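Local coordinates for uncharacterized protein (PDB 4KW2), which is of unknown function but adopts a xylose isomerase-like TIM barrel and is possibly an isomerase, at residues I178-K190 against T215-E229. Numbering follows the deposited sequence.
Sequences IGHWKRVGEDPLK and TWGTGILPVKAFVNE. With SO4 (sulfate ion), chain F.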
ATOM      1  N   ILE A 178      -9.801   9.695   6.687  1.00 57.98           N
ATOM      2  CA  ILE A 178      -9.169   9.462   7.973  1.00 57.18           C
ATOM      3  C   ILE A 178      -7.999   8.546   7.682  1.00 66.94           C
ATOM      4  O   ILE A 178      -8.193   7.369   7.365  1.00 64.56           O
ATOM      5  CB  ILE A 178     -10.128   8.803   8.978  1.00 50.30           C
ATOM      6  CG1 ILE A 178     -11.423   9.617   9.094  1.00 48.32           C
ATOM      7  CG2 ILE A 178      -9.452   8.638  10.331  1.00 47.86           C
ATOM      8  CD1 ILE A 178     -11.219  11.100   9.312  1.00 45.13           C
ATOM      9  N   GLY A 179      -6.791   9.101   7.767  1.00 74.30           N
ATOM     10  CA  GLY A 179      -5.581   8.397   7.367  1.00 76.32           C
ATOM     11  C   GLY A 179      -5.203   7.284   8.323  1.00 74.51           C
ATOM     12  O   GLY A 179      -5.865   6.247   8.371  1.00 72.25           O
ATOM     13  N   HIS A 180      -4.124   7.490   9.069  1.00 72.29           N
ATOM     14  CA  HIS A 180      -3.673   6.516  10.052  1.00 71.49           C
ATOM     15  C   HIS A 180      -3.869   7.118  11.433  1.00 64.52           C
ATOM     16  O   HIS A 180      -3.036   7.874  11.928  1.00 68.50           O
ATOM     17  CB  HIS A 180      -2.218   6.108   9.805  1.00 77.58           C
ATOM     18  CG  HIS A 180      -2.069   4.927   8.893  1.00 78.49           C
ATOM     19  ND1 HIS A 180      -2.224   3.628   9.329  1.00 73.66           N
ATOM     20  CD2 HIS A 180      -1.778   4.848   7.573  1.00 79.13           C
ATOM     21  CE1 HIS A 180      -2.035   2.800   8.317  1.00 72.27           C
ATOM     22  NE2 HIS A 180      -1.764   3.514   7.240  1.00 77.59           N
ATOM     23  N   TRP A 181      -5.008   6.784  12.022  1.00 56.42           N
ATOM     24  CA  TRP A 181      -5.418   7.294  13.315  1.00 51.77           C
ATOM     25  C   TRP A 181      -4.689   6.531  14.433  1.00 53.63           C
ATOM     26  O   TRP A 181      -4.769   5.302  14.470  1.00 55.47           O
ATOM     27  CB  TRP A 181      -6.923   7.089  13.457  1.00 46.96           C
ATOM     28  CG  TRP A 181      -7.444   7.525  14.763  1.00 49.99           C
ATOM     29  CD1 TRP A 181      -7.552   6.777  15.906  1.00 50.44           C
ATOM     30  CD2 TRP A 181      -7.922   8.823  15.082  1.00 51.20           C
ATOM     31  NE1 TRP A 181      -8.075   7.541  16.921  1.00 52.36           N
ATOM     32  CE2 TRP A 181      -8.314   8.802  16.441  1.00 52.29           C
ATOM     33  CE3 TRP A 181      -8.062  10.007  14.351  1.00 49.17           C
ATOM     34  CZ2 TRP A 181      -8.831   9.920  17.082  1.00 51.38           C
ATOM     35  CZ3 TRP A 181      -8.582  11.110  14.983  1.00 54.10           C
ATOM     36  CH2 TRP A 181      -8.962  11.061  16.339  1.00 53.82           C
ATOM     37  N   LYS A 182      -4.005   7.199  15.365  1.00 54.55           N
ATOM     38  CA  LYS A 182      -3.906   8.651  15.520  1.00 50.55           C
ATOM     39  C   LYS A 182      -2.443   8.981  15.775  1.00 51.19           C
ATOM     40  O   LYS A 182      -1.785   8.289  16.558  1.00 49.29           O
ATOM     41  CB  LYS A 182      -4.716   9.074  16.745  1.00 52.57           C
ATOM     42  CG  LYS A 182      -4.866  10.568  16.981  1.00 51.81           C
ATOM     43  CD  LYS A 182      -5.450  10.799  18.368  1.00 55.49           C
ATOM     44  CE  LYS A 182      -6.079  12.169  18.519  1.00 59.15           C
ATOM     45  NZ  LYS A 182      -5.068  13.256  18.570  1.00 68.37           N
ATOM     46  N   ARG A 183      -1.942  10.031  15.127  1.00 52.41           N
ATOM     47  CA  ARG A 183      -0.565  10.498  15.332  1.00 53.16           C
ATOM     48  C   ARG A 183      -0.577  11.973  15.723  1.00 50.83           C
ATOM     49  O   ARG A 183      -1.354  12.757  15.180  1.00 45.53           O
ATOM     50  CB  ARG A 183       0.275  10.282  14.070  1.00 54.80           C
ATOM     51  CG  ARG A 183       0.161   8.873  13.516  1.00 59.96           C
ATOM     52  CD  ARG A 183       1.174   8.589  12.421  1.00 64.61           C
ATOM     53  NE  ARG A 183       0.849   7.357  11.701  1.00 69.78           N
ATOM     54  CZ  ARG A 183       1.582   6.835  10.720  1.00 75.23           C
ATOM     55  NH1 ARG A 183       2.708   7.423  10.325  1.00 81.83           N
ATOM     56  NH2 ARG A 183       1.190   5.711  10.129  1.00 75.99           N
ATOM     57  N   VAL A 184       0.286  12.337  16.668  1.00 52.49           N
ATOM     58  CA  VAL A 184       0.305  13.693  17.224  1.00 55.37           C
ATOM     59  C   VAL A 184       0.524  14.744  16.134  1.00 59.68           C
ATOM     60  O   VAL A 184       1.487  14.668  15.368  1.00 61.57           O
ATOM     61  CB  VAL A 184       1.368  13.838  18.346  1.00 54.09           C
ATOM     62  CG1 VAL A 184       2.784  13.643  17.813  1.00 54.55           C
ATOM     63  CG2 VAL A 184       1.231  15.180  19.051  1.00 56.05           C
ATOM     64  N   GLY A 185      -0.400  15.701  16.051  1.00 62.04           N
ATOM     65  CA  GLY A 185      -0.308  16.799  15.089  1.00 64.05           C
ATOM     66  C   GLY A 185      -0.709  16.468  13.660  1.00 67.37           C
ATOM     67  O   GLY A 185      -0.599  17.319  12.780  1.00 67.55           O
ATOM     68  N   GLU A 186      -1.166  15.239  13.418  1.00 72.45           N
ATOM     69  CA  GLU A 186      -1.639  14.827  12.092  1.00 75.38           C
ATOM     70  C   GLU A 186      -3.057  14.266  12.207  1.00 70.31           C
ATOM     71  O   GLU A 186      -3.401  13.266  11.575  1.00 69.62           O
ATOM     72  CB  GLU A 186      -0.692  13.788  11.482  1.00 80.01           C
ATOM     73  CG  GLU A 186       0.733  14.286  11.292  1.00 89.53           C
ATOM     74  CD  GLU A 186       1.662  13.234  10.710  1.00 98.97           C
ATOM     75  OE1 GLU A 186       1.223  12.077  10.514  1.00 96.22           O
ATOM     76  OE2 GLU A 186       2.839  13.565  10.451  1.00104.68           O
ATOM     77  N   ASP A 187      -3.873  14.936  13.015  1.00 68.06           N
ATOM     78  CA  ASP A 187      -5.240  14.513  13.291  1.00 70.40           C
ATOM     79  C   ASP A 187      -6.167  15.030  12.184  1.00 73.20           C
ATOM     80  O   ASP A 187      -6.430  16.234  12.116  1.00 65.38           O
ATOM     81  CB  ASP A 187      -5.669  15.062  14.653  1.00 72.76           C
ATOM     82  CG  ASP A 187      -7.029  14.551  15.102  1.00 73.77           C
ATOM     83  OD1 ASP A 187      -7.880  14.221  14.249  1.00 64.82           O
ATOM     84  OD2 ASP A 187      -7.244  14.499  16.328  1.00 72.12           O
ATOM     85  N   PRO A 188      -6.681  14.122  11.322  1.00 71.00           N
ATOM     86  CA  PRO A 188      -7.465  14.571  10.160  1.00 71.53           C
ATOM     87  C   PRO A 188      -8.739  15.321  10.542  1.00 71.82           C
ATOM     88  O   PRO A 188      -9.172  16.215   9.812  1.00 67.70           O
ATOM     89  CB  PRO A 188      -7.818  13.264   9.427  1.00 70.80           C
ATOM     90  CG  PRO A 188      -6.967  12.202  10.040  1.00 76.36           C
ATOM     91  CD  PRO A 188      -6.676  12.653  11.439  1.00 72.25           C
ATOM     92  N   LEU A 189      -9.323  14.954  11.679  1.00 74.05           N
ATOM     93  CA  LEU A 189     -10.541  15.590  12.168  1.00 79.29           C
ATOM     94  C   LEU A 189     -10.294  17.032  12.609  1.00 83.67           C
ATOM     95  O   LEU A 189     -11.113  17.910  12.333  1.00 91.44           O
ATOM     96  CB  LEU A 189     -11.129  14.783  13.328  1.00 82.24           C
ATOM     97  CG  LEU A 189     -11.535  13.340  13.019  1.00 75.89           C
ATOM     98  CD1 LEU A 189     -11.994  12.651  14.293  1.00 73.12           C
ATOM     99  CD2 LEU A 189     -12.622  13.303  11.954  1.00 72.68           C
ATOM    100  N   LYS A 190      -9.165  17.272  13.279  1.00 87.80           N
ATOM    101  CA  LYS A 190      -8.790  18.623  13.726  1.00 90.85           C
ATOM    102  C   LYS A 190      -8.485  19.596  12.577  1.00 89.65           C
ATOM    103  O   LYS A 190      -8.483  20.810  12.779  1.00 88.19           O
ATOM    104  CB  LYS A 190      -7.597  18.567  14.689  1.00 96.22           C
ATOM    105  CG  LYS A 190      -7.964  18.153  16.107  1.00102.31           C
ATOM    106  CD  LYS A 190      -6.740  17.839  16.958  1.00110.34           C
ATOM    107  CE  LYS A 190      -5.853  19.057  17.182  1.00113.19           C
ATOM    108  NZ  LYS A 190      -4.595  18.687  17.885  1.00115.95           N
ATOM    109  N   THR A 215       1.365   2.456  14.687  1.00 31.77           N
ATOM    110  CA  THR A 215       1.596   3.716  15.392  1.00 32.70           C
ATOM    111  C   THR A 215       0.292   4.140  16.061  1.00 31.61           C
ATOM    112  O   THR A 215      -0.761   4.155  15.421  1.00 31.01           O
ATOM    113  CB  THR A 215       2.078   4.835  14.441  1.00 31.96           C
ATOM    114  OG1 THR A 215       3.262   4.413  13.758  1.00 32.34           O
ATOM    115  CG2 THR A 215       2.403   6.104  15.206  1.00 33.43           C
ATOM    116  N   TRP A 216       0.359   4.466  17.349  1.00 30.40           N
ATOM    117  CA  TRP A 216      -0.813   4.935  18.089  1.00 30.22           C
ATOM    118  C   TRP A 216      -0.473   6.210  18.849  1.00 31.62           C
ATOM    119  O   TRP A 216       0.704   6.517  19.086  1.00 31.71           O
ATOM    120  CB  TRP A 216      -1.321   3.861  19.059  1.00 29.89           C
ATOM    121  CG  TRP A 216      -0.377   3.592  20.169  1.00 29.60           C
ATOM    122  CD1 TRP A 216      -0.407   4.127  21.420  1.00 29.71           C
ATOM    123  CD2 TRP A 216       0.767   2.745  20.119  1.00 30.11           C
ATOM    124  NE1 TRP A 216       0.651   3.660  22.160  1.00 30.94           N
ATOM    125  CE2 TRP A 216       1.388   2.808  21.381  1.00 31.33           C
ATOM    126  CE3 TRP A 216       1.325   1.931  19.132  1.00 29.95           C
ATOM    127  CZ2 TRP A 216       2.539   2.079  21.683  1.00 32.24           C
ATOM    128  CZ3 TRP A 216       2.466   1.221  19.427  1.00 30.43           C
ATOM    129  CH2 TRP A 216       3.060   1.292  20.695  1.00 31.68           C
ATOM    130  N   GLY A 217      -1.507   6.953  19.225  1.00 33.02           N
ATOM    131  CA  GLY A 217      -1.319   8.204  19.953  1.00 36.95           C
ATOM    132  C   GLY A 217      -2.408   8.499  20.960  1.00 36.95           C
ATOM    133  O   GLY A 217      -2.672   9.660  21.262  1.00 40.06           O
ATOM    134  N   THR A 218      -3.026   7.450  21.492  1.00 34.89           N
ATOM    135  CA  THR A 218      -4.088   7.596  22.476  1.00 35.07           C
ATOM    136  C   THR A 218      -3.823   6.681  23.665  1.00 34.88           C
ATOM    137  O   THR A 218      -3.267   5.595  23.512  1.00 34.55           O
ATOM    138  CB  THR A 218      -5.462   7.271  21.856  1.00 34.32           C
ATOM    139  OG1 THR A 218      -5.474   5.925  21.373  1.00 35.35           O
ATOM    140  CG2 THR A 218      -5.761   8.209  20.680  1.00 34.33           C
ATOM    141  N   GLY A 219      -4.203   7.141  24.850  1.00 35.20           N
ATOM    142  CA  GLY A 219      -4.132   6.341  26.068  1.00 33.99           C
ATOM    143  C   GLY A 219      -5.256   5.330  26.179  1.00 34.10           C
ATOM    144  O   GLY A 219      -5.106   4.304  26.839  1.00 37.07           O
ATOM    145  N   ILE A 220      -6.388   5.623  25.550  1.00 32.94           N
ATOM    146  CA  ILE A 220      -7.535   4.705  25.532  1.00 33.59           C
ATOM    147  C   ILE A 220      -7.611   3.997  24.177  1.00 32.60           C
ATOM    148  O   ILE A 220      -6.881   4.356  23.258  1.00 31.07           O
ATOM    149  CB  ILE A 220      -8.857   5.451  25.832  1.00 34.19           C
ATOM    150  CG1 ILE A 220      -9.172   6.508  24.763  1.00 34.42           C
ATOM    151  CG2 ILE A 220      -8.786   6.108  27.207  1.00 34.33           C
ATOM    152  CD1 ILE A 220     -10.457   7.270  25.019  1.00 36.00           C
ATOM    153  N   LEU A 221      -8.482   2.995  24.055  1.00 34.76           N
ATOM    154  CA  LEU A 221      -8.691   2.304  22.777  1.00 35.81           C
ATOM    155  C   LEU A 221      -8.846   3.333  21.661  1.00 35.42           C
ATOM    156  O   LEU A 221      -9.652   4.243  21.794  1.00 37.05           O
ATOM    157  CB  LEU A 221      -9.941   1.424  22.810  1.00 38.90           C
ATOM    158  CG  LEU A 221      -9.871  -0.007  23.347  1.00 42.75           C
ATOM    159  CD1 LEU A 221     -11.243  -0.644  23.205  1.00 43.44           C
ATOM    160  CD2 LEU A 221      -8.833  -0.845  22.621  1.00 42.25           C
ATOM    161  N   PRO A 222      -8.075   3.200  20.563  1.00 33.40           N
ATOM    162  CA  PRO A 222      -8.110   4.225  19.519  1.00 33.12           C
ATOM    163  C   PRO A 222      -9.493   4.502  18.941  1.00 33.12           C
ATOM    164  O   PRO A 222      -9.797   5.644  18.596  1.00 33.15           O
ATOM    165  CB  PRO A 222      -7.183   3.657  18.436  1.00 32.49           C
ATOM    166  CG  PRO A 222      -6.219   2.821  19.193  1.00 34.19           C
ATOM    167  CD  PRO A 222      -7.017   2.205  20.308  1.00 33.58           C
ATOM    168  N   VAL A 223     -10.309   3.460  18.807  1.00 34.34           N
ATOM    169  CA  VAL A 223     -11.664   3.625  18.291  1.00 31.36           C
ATOM    170  C   VAL A 223     -12.528   4.428  19.271  1.00 31.66           C
ATOM    171  O   VAL A 223     -13.402   5.182  18.845  1.00 32.07           O
ATOM    172  CB  VAL A 223     -12.327   2.267  17.968  1.00 30.02           C
ATOM    173  CG1 VAL A 223     -12.591   1.461  19.237  1.00 29.73           C
ATOM    174  CG2 VAL A 223     -13.616   2.469  17.182  1.00 31.17           C
ATOM    175  N   LYS A 224     -12.289   4.263  20.575  1.00 31.57           N
ATOM    176  CA  LYS A 224     -13.014   5.035  21.587  1.00 34.11           C
ATOM    177  C   LYS A 224     -12.637   6.512  21.489  1.00 33.70           C
ATOM    178  O   LYS A 224     -13.503   7.387  21.530  1.00 31.75           O
ATOM    179  CB  LYS A 224     -12.724   4.523  23.004  1.00 39.35           C
ATOM    180  CG  LYS A 224     -13.536   3.312  23.442  1.00 43.84           C
ATOM    181  CD  LYS A 224     -13.422   3.115  24.951  1.00 51.96           C
ATOM    182  CE  LYS A 224     -14.542   2.263  25.537  1.00 59.46           C
ATOM    183  NZ  LYS A 224     -14.109   0.875  25.865  1.00 63.73           N
ATOM    184  N   ALA A 225     -11.339   6.779  21.349  1.00 33.75           N
ATOM    185  CA  ALA A 225     -10.839   8.143  21.197  1.00 33.55           C
ATOM    186  C   ALA A 225     -11.364   8.786  19.922  1.00 35.17           C
ATOM    187  O   ALA A 225     -11.645   9.982  19.896  1.00 37.17           O
ATOM    188  CB  ALA A 225      -9.323   8.149  21.199  1.00 34.42           C
ATOM    189  N   PHE A 226     -11.489   7.988  18.866  1.00 34.00           N
ATOM    190  CA  PHE A 226     -11.978   8.469  17.580  1.00 32.39           C
ATOM    191  C   PHE A 226     -13.436   8.904  17.694  1.00 32.02           C
ATOM    192  O   PHE A 226     -13.813   9.999  17.276  1.00 32.25           O
ATOM    193  CB  PHE A 226     -11.829   7.361  16.531  1.00 32.01           C
ATOM    194  CG  PHE A 226     -12.354   7.729  15.180  1.00 31.96           C
ATOM    195  CD1 PHE A 226     -11.737   8.716  14.432  1.00 33.32           C
ATOM    196  CD2 PHE A 226     -13.460   7.089  14.652  1.00 33.14           C
ATOM    197  CE1 PHE A 226     -12.214   9.062  13.181  1.00 33.37           C
ATOM    198  CE2 PHE A 226     -13.942   7.431  13.399  1.00 33.48           C
ATOM    199  CZ  PHE A 226     -13.320   8.422  12.665  1.00 32.69           C
ATOM    200  N   VAL A 227     -14.244   8.030  18.273  1.00 32.06           N
ATOM    201  CA  VAL A 227     -15.654   8.297  18.518  1.00 33.67           C
ATOM    202  C   VAL A 227     -15.852   9.555  19.367  1.00 34.92           C
ATOM    203  O   VAL A 227     -16.707  10.388  19.060  1.00 33.08           O
ATOM    204  CB  VAL A 227     -16.302   7.074  19.202  1.00 34.97           C
ATOM    205  CG1 VAL A 227     -17.604   7.442  19.884  1.00 36.87           C
ATOM    206  CG2 VAL A 227     -16.518   5.968  18.173  1.00 36.45           C
ATOM    207  N   ASN A 228     -15.056   9.679  20.428  1.00 36.62           N
ATOM    208  CA  ASN A 228     -15.085  10.859  21.295  1.00 36.78           C
ATOM    209  C   ASN A 228     -14.828  12.146  20.528  1.00 40.23           C
ATOM    210  O   ASN A 228     -15.488  13.154  20.784  1.00 39.63           O
ATOM    211  CB  ASN A 228     -14.065  10.733  22.427  1.00 36.23           C
ATOM    212  CG  ASN A 228     -14.433   9.656  23.428  1.00 39.24           C
ATOM    213  OD1 ASN A 228     -15.525   9.093  23.383  1.00 40.97           O
ATOM    214  ND2 ASN A 228     -13.517   9.358  24.334  1.00 42.46           N
ATOM    215  N   GLU A 229     -13.882  12.110  19.588  1.00 40.04           N
ATOM    216  CA  GLU A 229     -13.579  13.289  18.775  1.00 42.30           C
ATOM    217  C   GLU A 229     -14.719  13.633  17.835  1.00 39.50           C
ATOM    218  O   GLU A 229     -15.045  14.803  17.657  1.00 41.92           O
ATOM    219  CB  GLU A 229     -12.299  13.103  17.968  1.00 46.90           C
ATOM    220  CG  GLU A 229     -11.044  13.287  18.796  1.00 58.76           C
ATOM    221  CD  GLU A 229      -9.854  13.788  18.001  1.00 71.52           C
ATOM    222  OE1 GLU A 229     -10.032  14.299  16.868  1.00 76.65           O
ATOM    223  OE2 GLU A 229      -8.726  13.664  18.525  1.00 82.17           O
TER
HETATM  224  S   SO4 F 304      -6.799   9.883  24.658  0.50 48.46           S
HETATM  225  O1  SO4 F 304      -8.275   9.957  24.771  0.50 46.69           O
HETATM  226  O2  SO4 F 304      -6.350   8.521  25.001  0.50 40.53           O
HETATM  227  O3  SO4 F 304      -6.381  10.207  23.277  0.50 47.57           O
HETATM  228  O4  SO4 F 304      -6.187  10.851  25.596  0.50 50.78           O
HETATM  229  O   HOH W   1      -1.175   5.907  13.241  1.00 53.12           O
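Trp181 lies against Phe226 where two excursions of a TIM barrel meet: residues 178-190 lead out of the end of strand 172-178, and the segment 215-229 runs from the loop after strand 199-204 into helix 222-232. The contact illustrates how one large indole can join a loop to a helix. Phe226 presents its ring edge to the indole face in a T-shaped pair, centroids 5.1 Å apart and planes at 76°, while its CB makes a CH-pi contact over the five-membered ring. CB of Lys182, joined to Trp181 by a cis peptide bond, lies over the opposite indole face, toward its rim. With CG of Trp181 trans to the backbone N (chi1 178°), the indole reaches across the helix start, where NE1 gives a weak, bent hydrogen bond to Pro222 O (3.1 Å, 128°). Replacing Trp181 with an alanine would probably open a gap against Phe226 and Pro222 and lose the weak NE1 bond, leaving Pro222 O with its helix bond from Phe226 N. Apolar packing continues the interface inward: Phe226 CE1 touches Leu189 CD1 at 3.8 Å and Ile178 CG2.

Charge is concentrated at the far rim of the indole, which meets the Glu229 side chain at its edge. The carboxylates of Asp187 and Glu229 approach from opposite directions, nearly coplanar, with OD2 of Asp187 2.8 Å from Glu229 OE2. Lys182 NZ bridges both, at 3.4 Å from Asp187 OD2 and, in a long salt bridge, 3.7 Å from Glu229 OE2; such crowding may raise the proton affinity of one acid.

Farther along, Thr215 lies over one face of the Arg183 guanidinium, and a water that accepts from Arg183 NE (2.9 Å) also lies 2.8 Å from Thr215 O.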